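Long-range contacts in 1,3-alpha-isomaltosidase (Kribbella flavida DSM 17836, PDB 5X3I), which hydrolyses the alpha-1,3-glucosidic linkages of a cyclic tetrasaccharide derived from starch, releasing isomaltose inside the cell: residues A471-H475 and S519-F523; D204-F208 and N494-V498; G530-A534 and I559-G563; Q393-Q397 and W452-R456. The protein carries 1 engineered substitution. All coordinates share one frame; numbering follows the deposited sequence.

Contact 1: A471-H475 and S519-F523. Engineered in segment 471-475: Ala471 (natural residue Asp).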
loop_
_atom_site.group_PDB
_atom_site.type_symbol
_atom_site.label_atom_id
_atom_site.label_comp_id
_atom_site.label_asym_id
_atom_site.label_seq_id
_atom_site.Cartn_x
_atom_site.Cartn_y
_atom_site.Cartn_z
ATOM N N ALA A 471 -2.542 -4.088 -8.500
ATOM C CA ALA A 471 -1.515 -3.105 -8.220
ATOM C C ALA A 471 -2.116 -1.705 -8.268
ATOM O O ALA A 471 -3.127 -1.509 -8.905
ATOM C CB ALA A 471 -0.374 -3.252 -9.176
ATOM N N GLY A 472 -1.491 -0.749 -7.593
ATOM C CA GLY A 472 -1.920 0.640 -7.670
ATOM C C GLY A 472 -3.216 0.907 -6.937
ATOM O O GLY A 472 -3.522 0.248 -5.952
ATOM N N GLY A 473 -3.986 1.866 -7.428
ATOM C CA GLY A 473 -5.175 2.319 -6.734
ATOM C C GLY A 473 -5.002 3.594 -5.899
ATOM O O GLY A 473 -5.950 4.044 -5.262
ATOM N N GLU A 474 -3.803 4.174 -5.913
ATOM C CA GLU A 474 -3.501 5.402 -5.153
ATOM C C GLU A 474 -3.699 6.668 -5.980
ATOM O O GLU A 474 -3.335 7.748 -5.547
ATOM C CB GLU A 474 -2.061 5.387 -4.629
ATOM C CG GLU A 474 -1.645 4.103 -3.932
ATOM C CD GLU A 474 -1.052 3.082 -4.896
ATOM O OE1 GLU A 474 -1.145 3.292 -6.119
ATOM O OE2 GLU A 474 -0.475 2.087 -4.414
ATOM N N HIS A 475 -4.225 6.514 -7.189
ATOM C CA HIS A 475 -4.096 7.529 -8.230
ATOM C C HIS A 475 -5.004 8.745 -8.077
ATOM O O HIS A 475 -4.822 9.721 -8.789
ATOM C CB HIS A 475 -4.361 6.900 -9.603
ATOM C CG HIS A 475 -3.838 5.503 -9.737
ATOM N ND1 HIS A 475 -2.498 5.217 -9.878
ATOM C CD2 HIS A 475 -4.474 4.307 -9.719
ATOM C CE1 HIS A 475 -2.333 3.908 -9.958
ATOM N NE2 HIS A 475 -3.519 3.333 -9.866
ATOM N N SER A 519 -2.548 -7.081 -3.347
ATOM C CA SER A 519 -2.613 -5.611 -3.413
ATOM C C SER A 519 -1.533 -4.955 -2.554
ATOM O O SER A 519 -1.164 -5.498 -1.535
ATOM C CB SER A 519 -3.980 -5.103 -2.941
ATOM O OG SER A 519 -5.059 -5.722 -3.598
ATOM N N ARG A 520 -0.957 -3.850 -3.006
ATOM C CA ARG A 520 -0.118 -3.009 -2.150
ATOM C C ARG A 520 -0.910 -1.968 -1.340
ATOM O O ARG A 520 -0.557 -1.654 -0.217
ATOM C CB ARG A 520 0.980 -2.339 -2.973
ATOM C CG ARG A 520 0.522 -1.206 -3.875
ATOM C CD ARG A 520 1.636 -0.744 -4.794
ATOM N NE ARG A 520 1.225 0.410 -5.576
ATOM C CZ ARG A 520 1.817 0.821 -6.690
ATOM N NH1 ARG A 520 2.852 0.154 -7.188
ATOM N NH2 ARG A 520 1.363 1.905 -7.310
ATOM N N ALA A 521 -1.983 -1.448 -1.929
ATOM C CA ALA A 521 -2.678 -0.283 -1.410
ATOM C C ALA A 521 -3.970 -0.658 -0.722
ATOM O O ALA A 521 -4.603 -1.648 -1.069
ATOM C CB ALA A 521 -2.958 0.703 -2.513
ATOM N N GLY A 522 -4.335 0.121 0.289
ATOM C CA GLY A 522 -5.562 -0.119 1.011
ATOM C C GLY A 522 -5.841 0.922 2.077
ATOM O O GLY A 522 -5.152 1.941 2.170
ATOM N N PHE A 523 -6.852 0.644 2.884
ATOM C CA PHE A 523 -7.312 1.546 3.923
ATOM C C PHE A 523 -8.113 0.704 4.892
ATOM O O PHE A 523 -8.163 -0.520 4.762
ATOM C CB PHE A 523 -8.174 2.684 3.349
ATOM C CG PHE A 523 -8.299 3.891 4.264
ATOM C CD1 PHE A 523 -7.213 4.717 4.493
ATOM C CD2 PHE A 523 -9.503 4.188 4.893
ATOM C CE1 PHE A 523 -7.327 5.828 5.329
ATOM C CE2 PHE A 523 -9.623 5.290 5.740
ATOM C CZ PHE A 523 -8.536 6.110 5.951
HETATM O O HOH W 1 -2.635 -2.032 -4.801
#
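Gly472 and Glu474 meet Arg520 and Ala521 where two loops leave the C-terminal ends of neighbouring strands 467-470 and 517-519, the active-site end of the family 31 TIM barrel. Ala471, an engineered substitution for Asp, occupies the position inferred to be the nucleophile; the deposited methyl makes no contact with the other loop. Next along the chain, the backbone N of Gly472 lies over one face of the Arg520 guanidinium, 3.4 Å above its plane and offset toward the rim. Gly472 O receives a hydrogen bond from water 1 at 2.7 Å, and the same water accepts one from Ala521 N, so a single bridge ties the two backbones. A side chain on Gly472 would run into His475 NE2. Beyond Gly473 comes Glu474, an active-site residue by similarity. Its chain bends at chi2 (90°), which swings the carboxylate round against the extended arm of Arg520, the two crossing at about a right angle. The salt bridge is side-on and bidentate: Arg520 NE reaches the syn lone pair of Glu474 OE2 at 2.7 Å, while NH2 gives OE1 a nearly straight bond of 3.1 Å. Both oxygens lie close to the guanidinium plane, although the carboxylate itself is turned 34° from it. Arg520 NH1 points elsewhere, to a bound glycerol and, in a long weak ion pair, to Asp536, the inferred proton donor. Beside the salt bridge, Ala521 CB touches Glu474 OE2 at 3.4 Å and Gly472 O at 3.5 Å.

Contact 2: D204-F208 and N494-V498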
loop_
_atom_site.group_PDB
_atom_site.type_symbol
_atom_site.label_atom_id
_atom_site.label_comp_id
_atom_site.label_asym_id
_atom_site.label_seq_id
_atom_site.Cartn_x
_atom_site.Cartn_y
_atom_site.Cartn_z
ATOM N N ASP A 204 0.875 10.689 9.493
ATOM C CA ASP A 204 -0.509 10.883 9.098
ATOM C C ASP A 204 -1.094 9.613 8.460
ATOM O O ASP A 204 -0.392 8.626 8.312
ATOM C CB ASP A 204 -0.626 12.080 8.149
ATOM C CG ASP A 204 0.087 11.879 6.807
ATOM O OD1 ASP A 204 0.800 10.877 6.598
ATOM O OD2 ASP A 204 -0.066 12.768 5.946
ATOM N N ALA A 205 -2.382 9.630 8.137
ATOM C CA ALA A 205 -2.959 8.516 7.416
ATOM C C ALA A 205 -3.583 8.989 6.122
ATOM O O ALA A 205 -4.700 9.507 6.118
ATOM C CB ALA A 205 -3.995 7.835 8.282
ATOM N N VAL A 206 -2.894 8.729 5.019
ATOM C CA VAL A 206 -3.425 9.011 3.700
ATOM C C VAL A 206 -2.794 8.046 2.695
ATOM O O VAL A 206 -1.582 7.809 2.714
ATOM C CB VAL A 206 -3.180 10.496 3.282
ATOM C CG1 VAL A 206 -1.693 10.853 3.310
ATOM C CG2 VAL A 206 -3.775 10.775 1.924
ATOM N N VAL A 207 -3.606 7.546 1.775
ATOM C CA VAL A 207 -3.109 6.585 0.805
ATOM C C VAL A 207 -2.182 7.306 -0.150
ATOM O O VAL A 207 -2.557 8.308 -0.751
ATOM C CB VAL A 207 -4.251 5.915 0.029
ATOM C CG1 VAL A 207 -3.694 5.037 -1.085
ATOM C CG2 VAL A 207 -5.122 5.109 0.979
ATOM N N PHE A 208 -0.963 6.806 -0.274
ATOM C CA PHE A 208 -0.001 7.435 -1.165
ATOM C C PHE A 208 0.957 6.413 -1.728
ATOM O O PHE A 208 1.388 5.513 -1.009
ATOM C CB PHE A 208 0.780 8.521 -0.415
ATOM C CG PHE A 208 1.852 9.175 -1.229
ATOM C CD1 PHE A 208 1.529 10.069 -2.231
ATOM C CD2 PHE A 208 3.184 8.909 -0.980
ATOM C CE1 PHE A 208 2.514 10.686 -2.971
ATOM C CE2 PHE A 208 4.174 9.515 -1.719
ATOM C CZ PHE A 208 3.844 10.405 -2.713
ATOM N N ASN A 494 -9.211 7.831 -0.367
ATOM C CA ASN A 494 -8.611 6.823 0.484
ATOM C C ASN A 494 -9.354 5.481 0.403
ATOM O O ASN A 494 -8.767 4.437 0.645
ATOM C CB ASN A 494 -8.561 7.287 1.947
ATOM C CG ASN A 494 -7.439 8.281 2.218
ATOM O OD1 ASN A 494 -6.405 8.272 1.559
ATOM N ND2 ASN A 494 -7.636 9.125 3.221
ATOM N N LEU A 495 -10.642 5.524 0.082
ATOM C CA LEU A 495 -11.443 4.309 -0.008
ATOM C C LEU A 495 -11.234 3.555 -1.326
ATOM O O LEU A 495 -11.531 2.365 -1.397
ATOM C CB LEU A 495 -12.931 4.617 0.154
ATOM C CG LEU A 495 -13.421 5.095 1.525
ATOM C CD1 LEU A 495 -14.918 5.329 1.486
ATOM C CD2 LEU A 495 -13.074 4.096 2.617
ATOM N N TYR A 496 -10.733 4.252 -2.346
ATOM C CA TYR A 496 -10.622 3.680 -3.679
ATOM C C TYR A 496 -9.927 2.311 -3.702
ATOM O O TYR A 496 -10.481 1.404 -4.274
ATOM C CB TYR A 496 -9.906 4.619 -4.658
ATOM C CG TYR A 496 -10.057 4.128 -6.087
ATOM C CD1 TYR A 496 -11.182 4.441 -6.826
ATOM C CD2 TYR A 496 -9.093 3.318 -6.669
ATOM C CE1 TYR A 496 -11.341 3.989 -8.110
ATOM C CE2 TYR A 496 -9.242 2.846 -7.955
ATOM C CZ TYR A 496 -10.369 3.179 -8.668
ATOM O OH TYR A 496 -10.509 2.736 -9.948
ATOM N N PRO A 497 -8.741 2.160 -3.075
ATOM C CA PRO A 497 -8.105 0.837 -3.152
ATOM C C PRO A 497 -8.902 -0.277 -2.467
ATOM O O PRO A 497 -8.747 -1.430 -2.874
ATOM C CB PRO A 497 -6.758 1.041 -2.453
ATOM C CG PRO A 497 -6.964 2.269 -1.567
ATOM C CD PRO A 497 -7.881 3.134 -2.375
ATOM N N VAL A 498 -9.719 0.057 -1.468
ATOM C CA VAL A 498 -10.626 -0.915 -0.870
ATOM C C VAL A 498 -11.658 -1.423 -1.888
ATOM O O VAL A 498 -11.821 -2.633 -2.045
ATOM C CB VAL A 498 -11.399 -0.352 0.343
ATOM C CG1 VAL A 498 -12.074 -1.510 1.091
ATOM C CG2 VAL A 498 -10.477 0.436 1.275
HETATM O O HOH W 2 -5.679 9.620 -0.857
#
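Asn494 takes hold of Val207 by its amide oxygen: Val207 N donates a nearly straight hydrogen bond of 2.9 Å to Asn494 OD1. The N-H comes from above the carbonyl plane, 37° out of it, and not along a lone pair. The Asn494 side chain and that of Val207 slide past each other in opposite directions, which brings Val207 CG2 within 3.5 Å of the same OD1. Val206 CG2 crosses at about a right angle and adds a methyl to OD1 at 3.6 Å. Water 2 also lies 2.9 Å from Asn494 OD1, where it can donate a further bond. The other end of the amide is fixed as well, since ND2 donates to Ser244 O, so the flip state of the group is set from both ends. A leucine in place of Asn494 would probably leave Val207 N and Ser244 O without their side-chain partner. Further on, Pro497 closes the apolar side, its CG 4.2 Å from Val207 CG2; Val207 also touches Glu474, an active-site residue by similarity. The contact thus joins the galactose mutarotase-like N-terminal domain to the TIM barrel, setting the loop after edge strand 202-205 against the beginning of helix 496-510, with Pro223 of strand 223-230 packed against Ala205 and Val207.

Contact 3: G530-A534 and I559-G563; sequences GIFWA and IVYWG
Phe532 and Trp562 are paired on adjacent parallel strands of the TIM barrel, 531-533 and 562-565, the two strands of a beta-alpha-beta unit connected by helix 541-556. Their side chains leave on one face of the sheet; Trp533 leaves on the other, where it stacks on Phe518 and lies near engineered Ala471, the position inferred to carry the nucleophile. The Phe532 and Ile559 side chains cross at about a right angle, Phe532 CD1 against Ile559 CG2 at 3.8 Å. On the Trp562 side, CG is anti to the backbone N (chi1 173°), which carries the indole along the strand until CZ2 meets Ala534 CB at 3.9 Å. Trp562 NE1 finds its acceptor outside, on Glu191 OE2. Replacing Trp562 by alanine is likely to open a gap beside the Ala534 methyl and to leave Glu191 without this donor. Ile531 CG1 packs on Tyr561 CB, while the Tyr561 ring runs on to helix 622-650. Three backbone bonds set the register: Phe532 N to Tyr561 O, Gly563 N to Phe532 O and Ala534 N to Gly563 O. Near the start of the pairing, water 3 accepts a hydrogen bond of 2.8 Å from Tyr561 N and lies 3.1 Å from Gly530 O.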
loop_
_atom_site.group_PDB
_atom_site.type_symbol
_atom_site.label_atom_id
_atom_site.label_comp_id
_atom_site.label_asym_id
_atom_site.label_seq_id
_atom_site.Cartn_x
_atom_site.Cartn_y
_atom_site.Cartn_z
ATOM N N GLY A 530 -8.567 -10.107 0.163
ATOM C CA GLY A 530 -7.338 -10.637 -0.383
ATOM C C GLY A 530 -6.055 -10.511 0.404
ATOM O O GLY A 530 -6.031 -10.481 1.628
ATOM N N ILE A 531 -4.969 -10.455 -0.351
ATOM C CA ILE A 531 -3.621 -10.523 0.159
ATOM C C ILE A 531 -2.930 -9.188 -0.120
ATOM O O ILE A 531 -3.286 -8.485 -1.066
ATOM C CB ILE A 531 -2.851 -11.683 -0.508
ATOM C CG1 ILE A 531 -3.635 -12.995 -0.345
ATOM C CG2 ILE A 531 -1.468 -11.830 0.050
ATOM C CD1 ILE A 531 -2.998 -14.164 -1.013
ATOM N N PHE A 532 -1.946 -8.853 0.704
ATOM C CA PHE A 532 -1.249 -7.584 0.598
ATOM C C PHE A 532 0.252 -7.804 0.609
ATOM O O PHE A 532 0.750 -8.714 1.263
ATOM C CB PHE A 532 -1.705 -6.641 1.723
ATOM C CG PHE A 532 -3.164 -6.305 1.630
ATOM C CD1 PHE A 532 -4.118 -7.150 2.173
ATOM C CD2 PHE A 532 -3.589 -5.206 0.912
ATOM C CE1 PHE A 532 -5.446 -6.889 2.032
ATOM C CE2 PHE A 532 -4.934 -4.942 0.775
ATOM C CZ PHE A 532 -5.862 -5.794 1.345
ATOM N N TRP A 533 0.966 -6.992 -0.155
ATOM C CA TRP A 533 2.412 -7.008 -0.085
ATOM C C TRP A 533 2.936 -5.584 0.124
ATOM O O TRP A 533 2.268 -4.610 -0.216
ATOM C CB TRP A 533 3.029 -7.665 -1.335
ATOM C CG TRP A 533 3.434 -6.748 -2.445
ATOM C CD1 TRP A 533 4.694 -6.280 -2.705
ATOM C CD2 TRP A 533 2.593 -6.215 -3.476
ATOM N NE1 TRP A 533 4.686 -5.485 -3.816
ATOM C CE2 TRP A 533 3.410 -5.432 -4.317
ATOM C CE3 TRP A 533 1.228 -6.330 -3.775
ATOM C CZ2 TRP A 533 2.906 -4.748 -5.426
ATOM C CZ3 TRP A 533 0.729 -5.653 -4.877
ATOM C CH2 TRP A 533 1.569 -4.861 -5.684
ATOM N N ALA A 534 4.141 -5.492 0.670
ATOM C CA ALA A 534 4.680 -4.242 1.205
ATOM C C ALA A 534 5.065 -3.208 0.147
ATOM O O ALA A 534 5.477 -2.120 0.498
ATOM C CB ALA A 534 5.869 -4.533 2.085
ATOM N N ILE A 559 -4.475 -7.140 9.109
ATOM C CA ILE A 559 -4.093 -7.573 7.783
ATOM C C ILE A 559 -3.375 -8.906 7.985
ATOM O O ILE A 559 -2.252 -8.964 8.483
ATOM C CB ILE A 559 -3.170 -6.572 7.064
ATOM C CG1 ILE A 559 -3.847 -5.206 6.876
ATOM C CG2 ILE A 559 -2.685 -7.151 5.719
ATOM C CD1 ILE A 559 -5.070 -5.203 6.011
ATOM N N VAL A 560 -4.044 -9.967 7.562
ATOM C CA VAL A 560 -3.617 -11.332 7.866
ATOM C C VAL A 560 -2.621 -11.841 6.829
ATOM O O VAL A 560 -1.510 -12.244 7.167
ATOM C CB VAL A 560 -4.801 -12.296 7.973
ATOM C CG1 VAL A 560 -4.306 -13.714 8.240
ATOM C CG2 VAL A 560 -5.726 -11.854 9.105
ATOM N N TYR A 561 -3.038 -11.879 5.573
ATOM C CA TYR A 561 -2.160 -12.416 4.571
ATOM C C TYR A 561 -1.310 -11.307 3.973
ATOM O O TYR A 561 -1.727 -10.567 3.088
ATOM C CB TYR A 561 -2.990 -13.082 3.475
ATOM C CG TYR A 561 -3.944 -14.150 3.966
ATOM C CD1 TYR A 561 -5.231 -13.826 4.389
ATOM C CD2 TYR A 561 -3.560 -15.483 3.988
ATOM C CE1 TYR A 561 -6.090 -14.795 4.825
ATOM C CE2 TYR A 561 -4.408 -16.454 4.422
ATOM C CZ TYR A 561 -5.673 -16.117 4.837
ATOM O OH TYR A 561 -6.509 -17.104 5.258
ATOM N N TRP A 562 -0.053 -11.319 4.366
ATOM C CA TRP A 562 0.866 -10.247 4.056
ATOM C C TRP A 562 2.218 -10.820 3.697
ATOM O O TRP A 562 2.672 -11.796 4.285
ATOM C CB TRP A 562 0.993 -9.277 5.237
ATOM C CG TRP A 562 2.059 -8.240 5.051
ATOM C CD1 TRP A 562 1.889 -6.959 4.626
ATOM C CD2 TRP A 562 3.459 -8.410 5.263
ATOM N NE1 TRP A 562 3.100 -6.310 4.577
ATOM C CE2 TRP A 562 4.080 -7.184 4.960
ATOM C CE3 TRP A 562 4.248 -9.474 5.702
ATOM C CZ2 TRP A 562 5.450 -6.998 5.066
ATOM C CZ3 TRP A 562 5.612 -9.283 5.810
ATOM C CH2 TRP A 562 6.194 -8.055 5.489
ATOM N N GLY A 563 2.874 -10.163 2.757
ATOM C CA GLY A 563 4.193 -10.548 2.298
ATOM C C GLY A 563 4.923 -9.333 1.750
ATOM O O GLY A 563 4.436 -8.209 1.863
HETATM O O HOH W 3 -4.890 -10.072 4.460
#

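Contact 4: Q393-Q397 and W452-R456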
loop_
_atom_site.group_PDB
_atom_site.type_symbol
_atom_site.label_atom_id
_atom_site.label_comp_id
_atom_site.label_asym_id
_atom_site.label_seq_id
_atom_site.Cartn_x
_atom_site.Cartn_y
_atom_site.Cartn_z
ATOM N N GLN A 393 -2.976 -6.377 -12.626
ATOM C CA GLN A 393 -4.044 -5.439 -12.917
ATOM C C GLN A 393 -3.706 -4.046 -12.384
ATOM O O GLN A 393 -2.945 -3.903 -11.421
ATOM C CB GLN A 393 -5.358 -5.905 -12.301
ATOM C CG GLN A 393 -5.972 -7.107 -12.967
ATOM C CD GLN A 393 -6.576 -6.747 -14.302
ATOM O OE1 GLN A 393 -7.651 -6.160 -14.367
ATOM N NE2 GLN A 393 -5.875 -7.079 -15.373
ATOM N N ILE A 394 -4.283 -3.039 -13.031
ATOM C CA ILE A 394 -4.189 -1.652 -12.601
ATOM C C ILE A 394 -5.568 -1.011 -12.812
ATOM O O ILE A 394 -6.225 -1.292 -13.799
ATOM C CB ILE A 394 -3.071 -0.904 -13.389
ATOM C CG1 ILE A 394 -2.840 0.509 -12.844
ATOM C CG2 ILE A 394 -3.367 -0.885 -14.883
ATOM C CD1 ILE A 394 -1.971 0.550 -11.608
ATOM N N PRO A 395 -6.017 -0.146 -11.883
ATOM C CA PRO A 395 -7.351 0.439 -12.070
ATOM C C PRO A 395 -7.297 1.735 -12.869
ATOM O O PRO A 395 -7.655 2.796 -12.345
ATOM C CB PRO A 395 -7.812 0.702 -10.639
ATOM C CG PRO A 395 -6.527 1.042 -9.927
ATOM C CD PRO A 395 -5.456 0.187 -10.563
ATOM N N LEU A 396 -6.829 1.638 -14.106
ATOM C CA LEU A 396 -6.638 2.786 -14.982
ATOM C C LEU A 396 -6.932 2.411 -16.423
ATOM O O LEU A 396 -6.549 1.335 -16.875
ATOM C CB LEU A 396 -5.208 3.314 -14.883
ATOM C CG LEU A 396 -4.779 3.910 -13.544
ATOM C CD1 LEU A 396 -3.279 4.189 -13.527
ATOM C CD2 LEU A 396 -5.583 5.169 -13.278
ATOM N N GLN A 397 -7.592 3.313 -17.130
ATOM C CA GLN A 397 -7.873 3.153 -18.540
ATOM C C GLN A 397 -7.116 4.205 -19.343
ATOM O O GLN A 397 -7.455 5.383 -19.293
ATOM C CB GLN A 397 -9.367 3.271 -18.798
ATOM C CG GLN A 397 -9.783 2.917 -20.204
ATOM C CD GLN A 397 -9.708 1.420 -20.452
ATOM O OE1 GLN A 397 -9.672 0.641 -19.516
ATOM N NE2 GLN A 397 -9.666 1.026 -21.713
ATOM N N TRP A 452 -16.463 -3.022 -15.264
ATOM C CA TRP A 452 -15.006 -3.105 -15.324
ATOM C C TRP A 452 -14.496 -4.555 -15.269
ATOM O O TRP A 452 -13.696 -4.968 -16.098
ATOM C CB TRP A 452 -14.380 -2.306 -14.177
ATOM C CG TRP A 452 -12.883 -2.212 -14.227
ATOM C CD1 TRP A 452 -11.997 -2.846 -13.422
ATOM C CD2 TRP A 452 -12.108 -1.407 -15.119
ATOM N NE1 TRP A 452 -10.712 -2.491 -13.757
ATOM C CE2 TRP A 452 -10.758 -1.613 -14.803
ATOM C CE3 TRP A 452 -12.429 -0.534 -16.156
ATOM C CZ2 TRP A 452 -9.720 -0.972 -15.486
ATOM C CZ3 TRP A 452 -11.396 0.092 -16.846
ATOM C CH2 TRP A 452 -10.061 -0.129 -16.503
ATOM N N THR A 453 -14.965 -5.298 -14.274
ATOM C CA THR A 453 -14.510 -6.664 -14.072
ATOM C C THR A 453 -15.031 -7.598 -15.171
ATOM O O THR A 453 -14.401 -8.615 -15.458
ATOM C CB THR A 453 -14.926 -7.215 -12.681
ATOM O OG1 THR A 453 -16.344 -7.144 -12.524
ATOM C CG2 THR A 453 -14.251 -6.411 -11.555
ATOM N N GLU A 454 -16.155 -7.247 -15.795
ATOM C CA GLU A 454 -16.726 -8.095 -16.844
ATOM C C GLU A 454 -15.727 -8.301 -17.980
ATOM O O GLU A 454 -15.716 -9.332 -18.613
ATOM C CB GLU A 454 -18.028 -7.506 -17.398
ATOM C CG GLU A 454 -18.772 -8.428 -18.355
ATOM C CD GLU A 454 -19.340 -9.680 -17.689
ATOM O OE1 GLU A 454 -19.357 -9.776 -16.444
ATOM O OE2 GLU A 454 -19.784 -10.573 -18.427
ATOM N N LYS A 455 -14.876 -7.311 -18.214
ATOM C CA LYS A 455 -13.864 -7.411 -19.259
ATOM C C LYS A 455 -12.823 -8.486 -18.937
ATOM O O LYS A 455 -12.210 -9.052 -19.843
ATOM C CB LYS A 455 -13.185 -6.049 -19.462
ATOM C CG LYS A 455 -14.185 -4.927 -19.772
ATOM C CD LYS A 455 -13.507 -3.642 -20.203
ATOM C CE LYS A 455 -14.547 -2.539 -20.461
ATOM N NZ LYS A 455 -15.577 -2.956 -21.442
ATOM N N ARG A 456 -12.641 -8.756 -17.646
ATOM C CA ARG A 456 -11.696 -9.761 -17.185
ATOM C C ARG A 456 -12.328 -11.154 -16.962
ATOM O O ARG A 456 -11.619 -12.115 -16.651
ATOM C CB ARG A 456 -11.036 -9.299 -15.885
ATOM C CG ARG A 456 -10.036 -8.142 -16.020
ATOM C CD ARG A 456 -10.689 -6.766 -16.136
ATOM N NE ARG A 456 -9.644 -5.750 -16.163
ATOM C CZ ARG A 456 -9.786 -4.501 -16.589
ATOM N NH1 ARG A 456 -10.961 -4.047 -17.022
ATOM N NH2 ARG A 456 -8.730 -3.702 -16.573
HETATM O O HOH W 4 -7.985 -3.500 -13.093
HETATM O O HOH W 5 -5.925 -3.769 -15.447
HETATM O O HOH W 6 -9.651 -2.169 -19.299
#
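Gln393 OE1 is held by Arg456 NE at 2.7 Å, the N-H arriving in the carbonyl plane on a lone pair of the amide. The bond is bent, 145° at the hydrogen, and the amide stands 80° to the guanidinium. Water 4 lies 3.0 Å from the same oxygen and accepts a bond from Trp452 NE1, so arginine and indole both address one glutamine, directly and through water. Gln393 NE2 is taken up separately by Ile342 O. Arg456 folds back at chi2 and lays its guanidinium along the indole, NH1 3.3 Å above the centre of the Trp452 ring. There NH1 also donates to Trp452 O, which fixes the guanidinium against the backbone of Trp452. Its NH2 reaches across through water 5, which accepts from both NH2 and Ile394 N. The far end of the indole points at the loop edge-on: Trp452 CH2 is 3.1 Å from Gln397 OE1, with the amide plane upright at 90° to the ring. Water 6 donates to that oxygen, and Gln397 NE2 bonds to Val406 O. Between the two glutamines the chain kinks at an inverse gamma turn centred on Pro395, closed by a weak bond from Leu396 N to Ile394 O. The arrangement belongs to a TIM-barrel crossover: the loop leaving strand 388-393 is packed on helix 446-454, one of the helices between that strand and its parallel neighbour, 467-470.

All four contacts are buried, though their distance from the centre of the chain differs: contact 1 lies about 5 Å from it, contact 4 about 19 Å (centre to centre). Contacts 1, 3 and 4 belong to the TIM barrel, and contact 2 joins the barrel to the N-terminal beta domain. Contact 1 is flanked by strand pairing: Ser519 probably hydrogen-bonds to Ile531 and Trp533 of contact 3, and Ala471 to Gln393 of contact 4. Contacts 1 and 2 touch where Gly473 packs on Tyr496 and Pro497. The chemistry follows place: a salt bridge at the active site, one amide grip between domains, backbone pairing between strands, and a water-rich amide-guanidinium-indole cluster toward the outer helices.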